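Local coordinates for protein putative NADPH:quinone oxidoreductase (Ralstonia eutropha, PDB 3IUP) that binds NADPH and probably catalyses the transfer of its reducing equivalents to quinones, at residues A174-A179 and V200-K205; T242-A247 and K281-Y286. All coordinates share one frame; numbering follows the deposited sequence.

Contact 1: A174-A179 and V200-K205; sequences ALVHTA and VNIVRK. With NDP (NADPH dihydro-nicotinamide-adenine-dinucleotide phosphate), chain C.
Val176 and Val200 sit side by side on one face of a parallel pair of strands, where the rest of the contact shows how a Rossmann-type fold turns paired strands into a cofactor site. CG1 of Val176 stands anti to its backbone N (chi1 -178°), which brings it against the end of Ile202, CG1 to CD1 3.5 Å. The isoleucine is extended along chi2, and its CB and CD1 also lie alongside CG2 of Thr178. Helix 228-239 packs on the two valines. Beneath them the backbones are bonded in parallel register, Val200 N to Leu175 O, His177 N to Val200 O and Ile202 N to His177 O, each 2.9 Å.

His177 and Asn201 occupy the other face and meet through a water. It lies in the plane of the imidazole, 2.9 Å from His177 ND1, and donates a hydrogen to Asn201 OD1 at 2.7 Å. Each group also has a second hold: His177 NE2 is bonded to Tyr286 OH, and Asn201 ND2 to His219 O.

Beyond the strand, Arg204 starts with CG tucked between backbone N and carbonyl carbon (chi1 75°) and then runs extended to NE. Its guanidinium meets the 2'-phosphate of NADPH edge-on, with NE 2.7 Å from O3X in a nearly straight bond (168°) and NH2 2.9 Å from O2X. One face of the same group lies over the adenine near C5A. Lys205, bent at its last torsion, brings NZ to 2.6 Å from O3X, giving that oxygen two cationic donors. Such a grip would favour a fully charged phosphate and is consistent with preference for NADPH over NADH, which lacks this group.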
ATOM      1  N   ALA A 174     -11.974   7.640  12.505  1.00 16.88           N
ATOM      2  CA  ALA A 174     -12.535   6.357  12.934  1.00 15.05           C
ATOM      3  C   ALA A 174     -11.814   5.236  12.212  1.00 15.14           C
ATOM      4  O   ALA A 174     -11.104   5.473  11.230  1.00 15.88           O
ATOM      5  CB  ALA A 174     -14.045   6.304  12.647  1.00 14.53           C
ATOM      6  N   LEU A 175     -11.979   4.013  12.694  1.00 14.65           N
ATOM      7  CA  LEU A 175     -11.246   2.908  12.147  1.00 15.11           C
ATOM      8  C   LEU A 175     -12.031   1.600  11.991  1.00 14.74           C
ATOM      9  O   LEU A 175     -13.111   1.401  12.540  1.00 16.01           O
ATOM     10  CB  LEU A 175      -9.937   2.679  12.944  1.00 15.94           C
ATOM     11  CG  LEU A 175     -10.063   1.974  14.249  1.00 15.87           C
ATOM     12  CD1 LEU A 175      -8.673   1.718  14.922  1.00 16.65           C
ATOM     13  CD2 LEU A 175     -10.954   2.707  15.189  1.00 19.06           C
ATOM     14  N   VAL A 176     -11.464   0.744  11.177  1.00 14.30           N
ATOM     15  CA  VAL A 176     -11.902  -0.610  10.927  1.00 14.51           C
ATOM     16  C   VAL A 176     -10.862  -1.602  11.436  1.00 15.05           C
ATOM     17  O   VAL A 176      -9.629  -1.409  11.246  1.00 14.40           O
ATOM     18  CB  VAL A 176     -12.090  -0.793   9.463  1.00 13.37           C
ATOM     19  CG1 VAL A 176     -12.642  -2.276   9.094  1.00 14.40           C
ATOM     20  CG2 VAL A 176     -13.005   0.336   8.884  1.00 14.84           C
ATOM     21  N   HIS A 177     -11.327  -2.723  12.002  1.00 13.84           N
ATOM     22  CA  HIS A 177     -10.429  -3.763  12.473  1.00 14.41           C
ATOM     23  C   HIS A 177     -10.989  -5.140  12.098  1.00 14.90           C
ATOM     24  O   HIS A 177     -12.154  -5.403  12.340  1.00 15.94           O
ATOM     25  CB  HIS A 177     -10.200  -3.640  13.976  1.00 14.16           C
ATOM     26  CG  HIS A 177      -9.222  -4.626  14.514  1.00 13.91           C
ATOM     27  ND1 HIS A 177      -9.514  -5.461  15.563  1.00 14.82           N
ATOM     28  CD2 HIS A 177      -7.989  -4.986  14.074  1.00 12.90           C
ATOM     29  CE1 HIS A 177      -8.477  -6.252  15.787  1.00 16.15           C
ATOM     30  NE2 HIS A 177      -7.550  -6.008  14.884  1.00 16.49           N
ATOM     31  N   THR A 178     -10.164  -5.983  11.511  1.00 14.38           N
ATOM     32  CA  THR A 178     -10.561  -7.325  11.092  1.00 14.63           C
ATOM     33  C   THR A 178     -10.092  -8.394  12.103  1.00 15.74           C
ATOM     34  O   THR A 178      -9.307  -8.128  13.009  1.00 16.28           O
ATOM     35  CB  THR A 178     -10.109  -7.685   9.697  1.00 15.70           C
ATOM     36  OG1 THR A 178      -8.693  -7.978   9.693  1.00 14.33           O
ATOM     37  CG2 THR A 178     -10.418  -6.546   8.684  1.00 14.44           C
ATOM     38  N   ALA A 179     -10.586  -9.611  11.898  1.00 16.00           N
ATOM     39  CA  ALA A 179     -10.436 -10.711  12.859  1.00 16.47           C
ATOM     40  C   ALA A 179     -10.728 -10.177  14.269  1.00 15.41           C
ATOM     41  O   ALA A 179     -10.033 -10.490  15.226  1.00 16.44           O
ATOM     42  CB  ALA A 179      -9.046 -11.351  12.739  1.00 17.07           C
ATOM     43  N   VAL A 200     -15.485  -0.028  13.251  1.00 14.42           N
ATOM     44  CA  VAL A 200     -16.159  -1.095  12.563  1.00 14.95           C
ATOM     45  C   VAL A 200     -15.383  -2.356  12.779  1.00 15.46           C
ATOM     46  O   VAL A 200     -14.208  -2.462  12.383  1.00 15.44           O
ATOM     47  CB  VAL A 200     -16.336  -0.820  11.070  1.00 15.21           C
ATOM     48  CG1 VAL A 200     -16.982  -2.049  10.326  1.00 16.70           C
ATOM     49  CG2 VAL A 200     -17.085   0.543  10.819  1.00 14.11           C
ATOM     50  N   ASN A 201     -16.029  -3.343  13.399  1.00 15.27           N
ATOM     51  CA  ASN A 201     -15.421  -4.651  13.644  1.00 15.52           C
ATOM     52  C   ASN A 201     -15.832  -5.607  12.548  1.00 16.37           C
ATOM     53  O   ASN A 201     -17.008  -5.662  12.208  1.00 17.83           O
ATOM     54  CB  ASN A 201     -15.922  -5.230  14.979  1.00 15.95           C
ATOM     55  CG  ASN A 201     -15.522  -4.406  16.163  1.00 16.72           C
ATOM     56  OD1 ASN A 201     -14.400  -4.532  16.624  1.00 18.13           O
ATOM     57  ND2 ASN A 201     -16.427  -3.547  16.683  1.00 14.80           N
ATOM     58  N   ILE A 202     -14.867  -6.308  11.986  1.00 15.51           N
ATOM     59  CA  ILE A 202     -15.118  -7.338  10.978  1.00 16.52           C
ATOM     60  C   ILE A 202     -14.678  -8.676  11.502  1.00 16.63           C
ATOM     61  O   ILE A 202     -13.566  -8.826  11.990  1.00 16.24           O
ATOM     62  CB  ILE A 202     -14.428  -7.023   9.643  1.00 15.50           C
ATOM     63  CG1 ILE A 202     -14.987  -5.728   9.071  1.00 16.60           C
ATOM     64  CG2 ILE A 202     -14.631  -8.180   8.661  1.00 16.47           C
ATOM     65  CD1 ILE A 202     -14.250  -5.160   7.817  1.00 17.39           C
ATOM     66  N   VAL A 203     -15.575  -9.664  11.413  1.00 15.98           N
ATOM     67  CA  VAL A 203     -15.298 -11.029  11.868  1.00 16.74           C
ATOM     68  C   VAL A 203     -15.543 -12.014  10.730  1.00 16.60           C
ATOM     69  O   VAL A 203     -16.009 -11.618   9.659  1.00 17.63           O
ATOM     70  CB  VAL A 203     -16.183 -11.397  13.095  1.00 16.87           C
ATOM     71  CG1 VAL A 203     -15.894 -10.478  14.278  1.00 18.25           C
ATOM     72  CG2 VAL A 203     -17.679 -11.356  12.711  1.00 16.36           C
ATOM     73  N   ARG A 204     -15.278 -13.294  10.948  1.00 18.68           N
ATOM     74  CA  ARG A 204     -15.512 -14.286   9.894  1.00 20.76           C
ATOM     75  C   ARG A 204     -16.557 -15.329  10.164  1.00 22.33           C
ATOM     76  O   ARG A 204     -16.820 -16.152   9.291  1.00 22.83           O
ATOM     77  CB  ARG A 204     -14.210 -14.944   9.451  1.00 21.95           C
ATOM     78  CG  ARG A 204     -13.631 -15.944  10.396  1.00 23.17           C
ATOM     79  CD  ARG A 204     -12.577 -16.768   9.603  1.00 25.85           C
ATOM     80  NE  ARG A 204     -11.798 -17.681  10.431  1.00 27.32           N
ATOM     81  CZ  ARG A 204     -10.842 -18.492   9.950  1.00 28.57           C
ATOM     82  NH1 ARG A 204     -10.564 -18.526   8.632  1.00 28.38           N
ATOM     83  NH2 ARG A 204     -10.160 -19.293  10.765  1.00 26.18           N
ATOM     84  N   LYS A 205     -17.150 -15.291  11.355  1.00 23.06           N
ATOM     85  CA  LYS A 205     -18.151 -16.289  11.792  1.00 23.86           C
ATOM     86  C   LYS A 205     -19.188 -15.458  12.553  1.00 23.61           C
ATOM     87  O   LYS A 205     -18.839 -14.554  13.318  1.00 19.18           O
ATOM     88  CB  LYS A 205     -17.559 -17.376  12.724  1.00 25.36           C
ATOM     89  CG  LYS A 205     -16.633 -18.399  12.083  1.00 29.64           C
ATOM     90  CD  LYS A 205     -16.107 -19.464  13.085  1.00 32.58           C
ATOM     91  CE  LYS A 205     -15.171 -20.537  12.425  1.00 34.52           C
ATOM     92  NZ  LYS A 205     -13.744 -20.129  12.044  1.00 32.13           N
TER
HETATM   93  PA  NDP C 401      -6.057 -14.474  18.860  0.80 19.46           P
HETATM   94  O1A NDP C 401      -6.619 -14.063  20.130  0.80 17.83           O
HETATM   95  O2A NDP C 401      -5.384 -15.788  18.759  0.80 20.74           O
HETATM   96  O5B NDP C 401      -7.336 -14.433  17.810  0.80 17.61           O
HETATM   97  C5B NDP C 401      -7.042 -14.708  16.437  0.80 18.49           C
HETATM   98  C4B NDP C 401      -8.269 -14.429  15.624  0.80 16.98           C
HETATM   99  O4B NDP C 401      -7.904 -14.679  14.298  0.80 20.34           O
HETATM  100  C3B NDP C 401      -9.454 -15.340  15.983  0.80 18.15           C
HETATM  101  O3B NDP C 401     -10.683 -14.667  16.154  0.80 18.71           O
HETATM  102  C2B NDP C 401      -9.581 -16.259  14.747  0.80 18.25           C
HETATM  103  O2B NDP C 401     -10.922 -16.621  14.420  0.80 17.45           O
HETATM  104  C1B NDP C 401      -8.988 -15.369  13.664  0.80 18.81           C
HETATM  105  N9A NDP C 401      -8.423 -16.120  12.535  0.80 18.89           N
HETATM  106  C8A NDP C 401      -7.518 -17.156  12.644  0.80 20.10           C
HETATM  107  N7A NDP C 401      -7.160 -17.546  11.408  0.80 16.64           N
HETATM  108  C5A NDP C 401      -7.819 -16.755  10.485  0.80 21.48           C
HETATM  109  C6A NDP C 401      -7.851 -16.697   9.078  0.80 21.56           C
HETATM  110  N6A NDP C 401      -7.207 -17.572   8.284  0.80 20.30           N
HETATM  111  N1A NDP C 401      -8.640 -15.747   8.464  0.80 19.83           N
HETATM  112  C2A NDP C 401      -9.412 -14.889   9.184  0.80 19.86           C
HETATM  113  N3A NDP C 401      -9.377 -14.947  10.558  0.80 22.52           N
HETATM  114  C4A NDP C 401      -8.603 -15.856  11.197  0.80 21.16           C
HETATM  115  O3  NDP C 401      -4.992 -13.440  18.220  0.80 20.99           O
HETATM  116  PN  NDP C 401      -4.369 -12.190  18.919  0.80 20.11           P
HETATM  117  O1N NDP C 401      -5.341 -11.275  19.466  0.80 16.98           O
HETATM  118  O2N NDP C 401      -3.240 -12.569  19.835  0.80 16.24           O
HETATM  119  O5D NDP C 401      -3.689 -11.475  17.623  0.80 19.48           O
HETATM  120  C5D NDP C 401      -4.533 -10.832  16.655  0.80 20.79           C
HETATM  121  C4D NDP C 401      -3.716 -10.479  15.418  0.80 21.31           C
HETATM  122  O4D NDP C 401      -2.933  -9.315  15.755  0.80 21.51           O
HETATM  123  C3D NDP C 401      -2.746 -11.566  14.910  0.80 21.77           C
HETATM  124  O3D NDP C 401      -2.702 -11.598  13.497  0.80 19.22           O
HETATM  125  C2D NDP C 401      -1.414 -11.059  15.439  0.80 22.47           C
HETATM  126  O2D NDP C 401      -0.262 -11.531  14.757  0.80 25.64           O
HETATM  127  C1D NDP C 401      -1.626  -9.556  15.238  0.80 21.89           C
HETATM  128  N1N NDP C 401      -0.637  -8.717  15.953  0.80 19.96           N
HETATM  129  C2N NDP C 401       0.230  -8.023  15.176  0.80 20.71           C
HETATM  130  C3N NDP C 401       1.201  -7.228  15.726  0.80 19.78           C
HETATM  131  C7N NDP C 401       2.070  -6.353  14.842  0.80 20.14           C
HETATM  132  O7N NDP C 401       3.108  -5.678  15.478  0.80 19.94           O
HETATM  133  N7N NDP C 401       1.917  -6.222  13.518  0.80 17.59           N
HETATM  134  C4N NDP C 401       1.141  -6.895  17.166  0.80 17.42           C
HETATM  135  C5N NDP C 401       0.130  -7.703  17.941  0.80 21.10           C
HETATM  136  C6N NDP C 401      -0.731  -8.582  17.295  0.80 21.29           C
HETATM  137  P2B NDP C 401     -11.332 -18.185  14.120  0.80 20.66           P
HETATM  138  O1X NDP C 401     -11.886 -18.752  15.434  0.80 20.30           O
HETATM  139  O2X NDP C 401     -10.154 -19.018  13.624  0.80 20.42           O
HETATM  140  O3X NDP C 401     -12.416 -18.070  13.037  0.80 19.10           O
HETATM  141  O   HOH W   1     -11.770  -4.846  17.205  1.00 15.37           O

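Contact 2: T242-A247 and K281-Y286; sequences TIAFDA and KQVYLY. With NDP (NADPH dihydro-nicotinamide-adenine-dinucleotide phosphate), chain C.
Tyr286 leans its ring across the end of the neighbouring strand, with CD1 3.9 Å from CB of Phe245 and CE1 3.7 Å from CB of Ala247. CG lies between the backbone N and the carbonyl carbon (chi1 83°), a turn that carries the ring back toward 245-247 and beside the nicotinamide and its ribose. The carbonyl oxygen of Tyr286 accepts a hydrogen bond from the carboxamide N7N of NADPH at 2.8 Å.

Phe245 in turn lies beside Tyr284, their ring planes 27° apart but slid so far that they hardly overlap; the nearest atoms, Phe245 CE2 and Tyr284 CD2, are 3.8 Å apart. The methyl CD1 of Ile243 meets the Tyr284 ring at its edge, 3.9 Å from CE2. Helix 155-169 touches this aromatic face, Glu170 holds the Tyr284 hydroxyl, and Trp309 meets the Tyr284 ring edge-to-face.

On the reverse face Asp246 runs alongside Leu285, OD2 3.3 Å from CD2. Its carboxylate is buried but well supplied: OD1 is bonded to the hydroxyls of Thr178 and Thr248, OD2 to the backbone N of Gly249. Regular parallel pairing underlies both faces until Tyr286 N, which reaches Asp246 O at 3.0 Å from 35° out of the carbonyl plane as strand 281-285 ends.

Backbone bonds thus set the register of the two strands, and apolar and aromatic side chains pack on their faces; the carbonyl of Tyr286, just past strand 281-285, orients the carboxamide and, with the Tyr286 ring alongside, would probably limit how far the nicotinamide can turn.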
ATOM      1  N   THR A 242     -11.809   5.621   7.709  1.00 14.87           N
ATOM      2  CA  THR A 242     -10.954   5.650   6.514  1.00 14.06           C
ATOM      3  C   THR A 242      -9.579   5.002   6.712  1.00 13.73           C
ATOM      4  O   THR A 242      -8.733   5.045   5.808  1.00 13.40           O
ATOM      5  CB  THR A 242     -10.830   7.079   5.965  1.00 15.73           C
ATOM      6  OG1 THR A 242     -10.326   7.973   6.953  1.00 15.06           O
ATOM      7  CG2 THR A 242     -12.207   7.618   5.493  1.00 15.63           C
ATOM      8  N   ILE A 243      -9.364   4.393   7.866  1.00 13.51           N
ATOM      9  CA  ILE A 243      -8.196   3.541   8.119  1.00 13.14           C
ATOM     10  C   ILE A 243      -8.635   2.198   8.663  1.00 12.90           C
ATOM     11  O   ILE A 243      -9.583   2.125   9.466  1.00 14.23           O
ATOM     12  CB  ILE A 243      -7.178   4.250   9.082  1.00 12.59           C
ATOM     13  CG1 ILE A 243      -5.882   3.443   9.222  1.00 13.98           C
ATOM     14  CG2 ILE A 243      -7.754   4.574  10.479  1.00 12.89           C
ATOM     15  CD1 ILE A 243      -4.735   4.249   9.942  1.00 13.94           C
ATOM     16  N   ALA A 244      -8.001   1.139   8.182  1.00 12.68           N
ATOM     17  CA  ALA A 244      -8.292  -0.209   8.617  1.00 11.54           C
ATOM     18  C   ALA A 244      -7.021  -0.887   9.033  1.00 12.53           C
ATOM     19  O   ALA A 244      -5.966  -0.729   8.366  1.00 14.02           O
ATOM     20  CB  ALA A 244      -8.963  -1.060   7.455  1.00 12.57           C
ATOM     21  N   PHE A 245      -7.153  -1.746  10.038  1.00 13.09           N
ATOM     22  CA  PHE A 245      -6.113  -2.690  10.394  1.00 12.92           C
ATOM     23  C   PHE A 245      -6.601  -4.092  10.142  1.00 13.82           C
ATOM     24  O   PHE A 245      -7.596  -4.532  10.764  1.00 13.99           O
ATOM     25  CB  PHE A 245      -5.710  -2.501  11.832  1.00 12.75           C
ATOM     26  CG  PHE A 245      -5.003  -1.212  12.066  1.00 16.64           C
ATOM     27  CD1 PHE A 245      -5.706  -0.070  12.258  1.00 16.76           C
ATOM     28  CD2 PHE A 245      -3.600  -1.176  12.047  1.00 20.12           C
ATOM     29  CE1 PHE A 245      -5.012   1.158  12.428  1.00 21.78           C
ATOM     30  CE2 PHE A 245      -2.938  -0.013  12.198  1.00 20.47           C
ATOM     31  CZ  PHE A 245      -3.622   1.141  12.391  1.00 17.10           C
ATOM     32  N   ASP A 246      -5.946  -4.752   9.197  1.00 13.66           N
ATOM     33  CA  ASP A 246      -6.314  -6.080   8.759  1.00 15.67           C
ATOM     34  C   ASP A 246      -5.327  -7.143   9.267  1.00 15.69           C
ATOM     35  O   ASP A 246      -4.155  -7.141   8.907  1.00 16.76           O
ATOM     36  CB  ASP A 246      -6.404  -6.117   7.274  1.00 16.15           C
ATOM     37  CG  ASP A 246      -6.677  -7.521   6.736  1.00 19.10           C
ATOM     38  OD1 ASP A 246      -7.504  -8.249   7.337  1.00 18.98           O
ATOM     39  OD2 ASP A 246      -6.081  -7.857   5.713  1.00 19.07           O
ATOM     40  N   ALA A 247      -5.838  -8.082  10.050  1.00 15.85           N
ATOM     41  CA  ALA A 247      -5.030  -9.153  10.602  1.00 16.23           C
ATOM     42  C   ALA A 247      -4.904 -10.307   9.642  1.00 16.57           C
ATOM     43  O   ALA A 247      -4.048 -11.185   9.840  1.00 16.86           O
ATOM     44  CB  ALA A 247      -5.651  -9.659  11.935  1.00 17.91           C
ATOM     45  N   LYS A 281      -7.664   6.701   1.925  1.00 12.81           N
ATOM     46  CA  LYS A 281      -8.085   5.484   2.589  1.00 13.23           C
ATOM     47  C   LYS A 281      -6.860   4.593   2.776  1.00 14.25           C
ATOM     48  O   LYS A 281      -6.089   4.396   1.805  1.00 13.64           O
ATOM     49  CB  LYS A 281      -9.048   4.725   1.694  1.00 13.97           C
ATOM     50  CG  LYS A 281     -10.347   5.452   1.435  1.00 13.86           C
ATOM     51  CD  LYS A 281     -11.029   5.034   0.095  1.00 15.03           C
ATOM     52  CE  LYS A 281     -10.249   5.440  -1.160  1.00 14.24           C
ATOM     53  NZ  LYS A 281     -10.418   6.915  -1.344  1.00 14.60           N
ATOM     54  N   GLN A 282      -6.664   4.097   3.984  1.00 12.29           N
ATOM     55  CA  GLN A 282      -5.453   3.352   4.319  1.00 12.66           C
ATOM     56  C   GLN A 282      -5.799   1.980   4.937  1.00 13.93           C
ATOM     57  O   GLN A 282      -6.585   1.934   5.872  1.00 13.67           O
ATOM     58  CB  GLN A 282      -4.605   4.146   5.303  1.00 13.42           C
ATOM     59  CG  GLN A 282      -3.272   3.496   5.703  1.00 14.03           C
ATOM     60  CD  GLN A 282      -2.275   3.392   4.558  1.00 17.30           C
ATOM     61  OE1 GLN A 282      -2.234   4.219   3.657  1.00 15.41           O
ATOM     62  NE2 GLN A 282      -1.464   2.334   4.593  1.00 16.57           N
ATOM     63  N   VAL A 283      -5.173   0.913   4.454  1.00 14.29           N
ATOM     64  CA  VAL A 283      -5.293  -0.423   5.088  1.00 14.40           C
ATOM     65  C   VAL A 283      -3.925  -0.881   5.501  1.00 13.86           C
ATOM     66  O   VAL A 283      -3.038  -0.972   4.640  1.00 15.22           O
ATOM     67  CB  VAL A 283      -5.928  -1.458   4.176  1.00 14.69           C
ATOM     68  CG1 VAL A 283      -5.895  -2.881   4.889  1.00 17.56           C
ATOM     69  CG2 VAL A 283      -7.370  -1.056   3.843  1.00 17.96           C
ATOM     70  N   TYR A 284      -3.713  -1.130   6.786  1.00 13.57           N
ATOM     71  CA  TYR A 284      -2.478  -1.739   7.267  1.00 12.93           C
ATOM     72  C   TYR A 284      -2.695  -3.240   7.442  1.00 15.09           C
ATOM     73  O   TYR A 284      -3.617  -3.658   8.150  1.00 15.90           O
ATOM     74  CB  TYR A 284      -2.056  -1.088   8.542  1.00 12.99           C
ATOM     75  CG  TYR A 284      -1.438   0.266   8.328  1.00 12.73           C
ATOM     76  CD1 TYR A 284      -0.236   0.377   7.678  1.00 16.58           C
ATOM     77  CD2 TYR A 284      -2.059   1.446   8.806  1.00 15.65           C
ATOM     78  CE1 TYR A 284       0.367   1.611   7.494  1.00 15.44           C
ATOM     79  CE2 TYR A 284      -1.459   2.688   8.631  1.00 17.02           C
ATOM     80  CZ  TYR A 284      -0.255   2.754   7.962  1.00 19.35           C
ATOM     81  OH  TYR A 284       0.400   3.941   7.734  1.00 19.03           O
ATOM     82  N   LEU A 285      -1.836  -4.039   6.809  1.00 14.95           N
ATOM     83  CA  LEU A 285      -1.870  -5.482   6.986  1.00 15.54           C
ATOM     84  C   LEU A 285      -0.919  -5.725   8.165  1.00 16.86           C
ATOM     85  O   LEU A 285       0.297  -5.748   7.991  1.00 17.73           O
ATOM     86  CB  LEU A 285      -1.436  -6.201   5.740  1.00 15.88           C
ATOM     87  CG  LEU A 285      -2.170  -5.880   4.449  1.00 16.80           C
ATOM     88  CD1 LEU A 285      -1.753  -6.827   3.282  1.00 17.02           C
ATOM     89  CD2 LEU A 285      -3.679  -5.835   4.617  1.00 18.87           C
ATOM     90  N   TYR A 286      -1.449  -5.870   9.368  1.00 16.42           N
ATOM     91  CA  TYR A 286      -0.625  -6.018  10.572  1.00 17.43           C
ATOM     92  C   TYR A 286      -0.537  -7.488  11.010  1.00 18.67           C
ATOM     93  O   TYR A 286       0.166  -7.822  11.949  1.00 19.79           O
ATOM     94  CB  TYR A 286      -1.118  -5.099  11.714  1.00 17.62           C
ATOM     95  CG  TYR A 286      -2.259  -5.678  12.501  1.00 18.71           C
ATOM     96  CD1 TYR A 286      -3.537  -5.733  11.971  1.00 15.28           C
ATOM     97  CD2 TYR A 286      -2.058  -6.169  13.769  1.00 22.35           C
ATOM     98  CE1 TYR A 286      -4.587  -6.242  12.699  1.00 15.43           C
ATOM     99  CE2 TYR A 286      -3.094  -6.710  14.507  1.00 21.02           C
ATOM    100  CZ  TYR A 286      -4.349  -6.777  13.956  1.00 19.53           C
ATOM    101  OH  TYR A 286      -5.351  -7.321  14.721  1.00 18.92           O
TER
HETATM  102  PA  NDP C 401      -6.057 -14.474  18.860  0.80 19.46           P
HETATM  103  O1A NDP C 401      -6.619 -14.063  20.130  0.80 17.83           O
HETATM  104  O2A NDP C 401      -5.384 -15.788  18.759  0.80 20.74           O
HETATM  105  O5B NDP C 401      -7.336 -14.433  17.810  0.80 17.61           O
HETATM  106  C5B NDP C 401      -7.042 -14.708  16.437  0.80 18.49           C
HETATM  107  C4B NDP C 401      -8.269 -14.429  15.624  0.80 16.98           C
HETATM  108  O4B NDP C 401      -7.904 -14.679  14.298  0.80 20.34           O
HETATM  109  C3B NDP C 401      -9.454 -15.340  15.983  0.80 18.15           C
HETATM  110  O3B NDP C 401     -10.683 -14.667  16.154  0.80 18.71           O
HETATM  111  C2B NDP C 401      -9.581 -16.259  14.747  0.80 18.25           C
HETATM  112  O2B NDP C 401     -10.922 -16.621  14.420  0.80 17.45           O
HETATM  113  C1B NDP C 401      -8.988 -15.369  13.664  0.80 18.81           C
HETATM  114  N9A NDP C 401      -8.423 -16.120  12.535  0.80 18.89           N
HETATM  115  C8A NDP C 401      -7.518 -17.156  12.644  0.80 20.10           C
HETATM  116  N7A NDP C 401      -7.160 -17.546  11.408  0.80 16.64           N
HETATM  117  C5A NDP C 401      -7.819 -16.755  10.485  0.80 21.48           C
HETATM  118  C6A NDP C 401      -7.851 -16.697   9.078  0.80 21.56           C
HETATM  119  N6A NDP C 401      -7.207 -17.572   8.284  0.80 20.30           N
HETATM  120  N1A NDP C 401      -8.640 -15.747   8.464  0.80 19.83           N
HETATM  121  C2A NDP C 401      -9.412 -14.889   9.184  0.80 19.86           C
HETATM  122  N3A NDP C 401      -9.377 -14.947  10.558  0.80 22.52           N
HETATM  123  C4A NDP C 401      -8.603 -15.856  11.197  0.80 21.16           C
HETATM  124  O3  NDP C 401      -4.992 -13.440  18.220  0.80 20.99           O
HETATM  125  PN  NDP C 401      -4.369 -12.190  18.919  0.80 20.11           P
HETATM  126  O1N NDP C 401      -5.341 -11.275  19.466  0.80 16.98           O
HETATM  127  O2N NDP C 401      -3.240 -12.569  19.835  0.80 16.24           O
HETATM  128  O5D NDP C 401      -3.689 -11.475  17.623  0.80 19.48           O
HETATM  129  C5D NDP C 401      -4.533 -10.832  16.655  0.80 20.79           C
HETATM  130  C4D NDP C 401      -3.716 -10.479  15.418  0.80 21.31           C
HETATM  131  O4D NDP C 401      -2.933  -9.315  15.755  0.80 21.51           O
HETATM  132  C3D NDP C 401      -2.746 -11.566  14.910  0.80 21.77           C
HETATM  133  O3D NDP C 401      -2.702 -11.598  13.497  0.80 19.22           O
HETATM  134  C2D NDP C 401      -1.414 -11.059  15.439  0.80 22.47           C
HETATM  135  O2D NDP C 401      -0.262 -11.531  14.757  0.80 25.64           O
HETATM  136  C1D NDP C 401      -1.626  -9.556  15.238  0.80 21.89           C
HETATM  137  N1N NDP C 401      -0.637  -8.717  15.953  0.80 19.96           N
HETATM  138  C2N NDP C 401       0.230  -8.023  15.176  0.80 20.71           C
HETATM  139  C3N NDP C 401       1.201  -7.228  15.726  0.80 19.78           C
HETATM  140  C7N NDP C 401       2.070  -6.353  14.842  0.80 20.14           C
HETATM  141  O7N NDP C 401       3.108  -5.678  15.478  0.80 19.94           O
HETATM  142  N7N NDP C 401       1.917  -6.222  13.518  0.80 17.59           N
HETATM  143  C4N NDP C 401       1.141  -6.895  17.166  0.80 17.42           C
HETATM  144  C5N NDP C 401       0.130  -7.703  17.941  0.80 21.10           C
HETATM  145  C6N NDP C 401      -0.731  -8.582  17.295  0.80 21.29           C
HETATM  146  P2B NDP C 401     -11.332 -18.185  14.120  0.80 20.66           P
HETATM  147  O1X NDP C 401     -11.886 -18.752  15.434  0.80 20.30           O
HETATM  148  O2X NDP C 401     -10.154 -19.018  13.624  0.80 20.42           O
HETATM  149  O3X NDP C 401     -12.416 -18.070  13.037  0.80 19.10           O

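Followed from the N terminus, strand 175-177 passes through helix 183-195 to strand 199-203, and contact 1 closes this first beta-alpha-beta unit. The chain then adds strand 220-222 at the sheet edge and returns through helix 228-239 to the other side of strand 175-177. There strand 243-249 begins, and after helix 253-266 contact 2 closes a second unit with strand 281-285. The two loops are in series, neither nested nor crossed. Strands 175-177 and 243-249 are neighbours, so the units meet mid-sheet as in a Rossmann fold. One NADPH spans both: contact 1 takes its adenosine 2'-phosphate end, contact 2 its nicotinamide end.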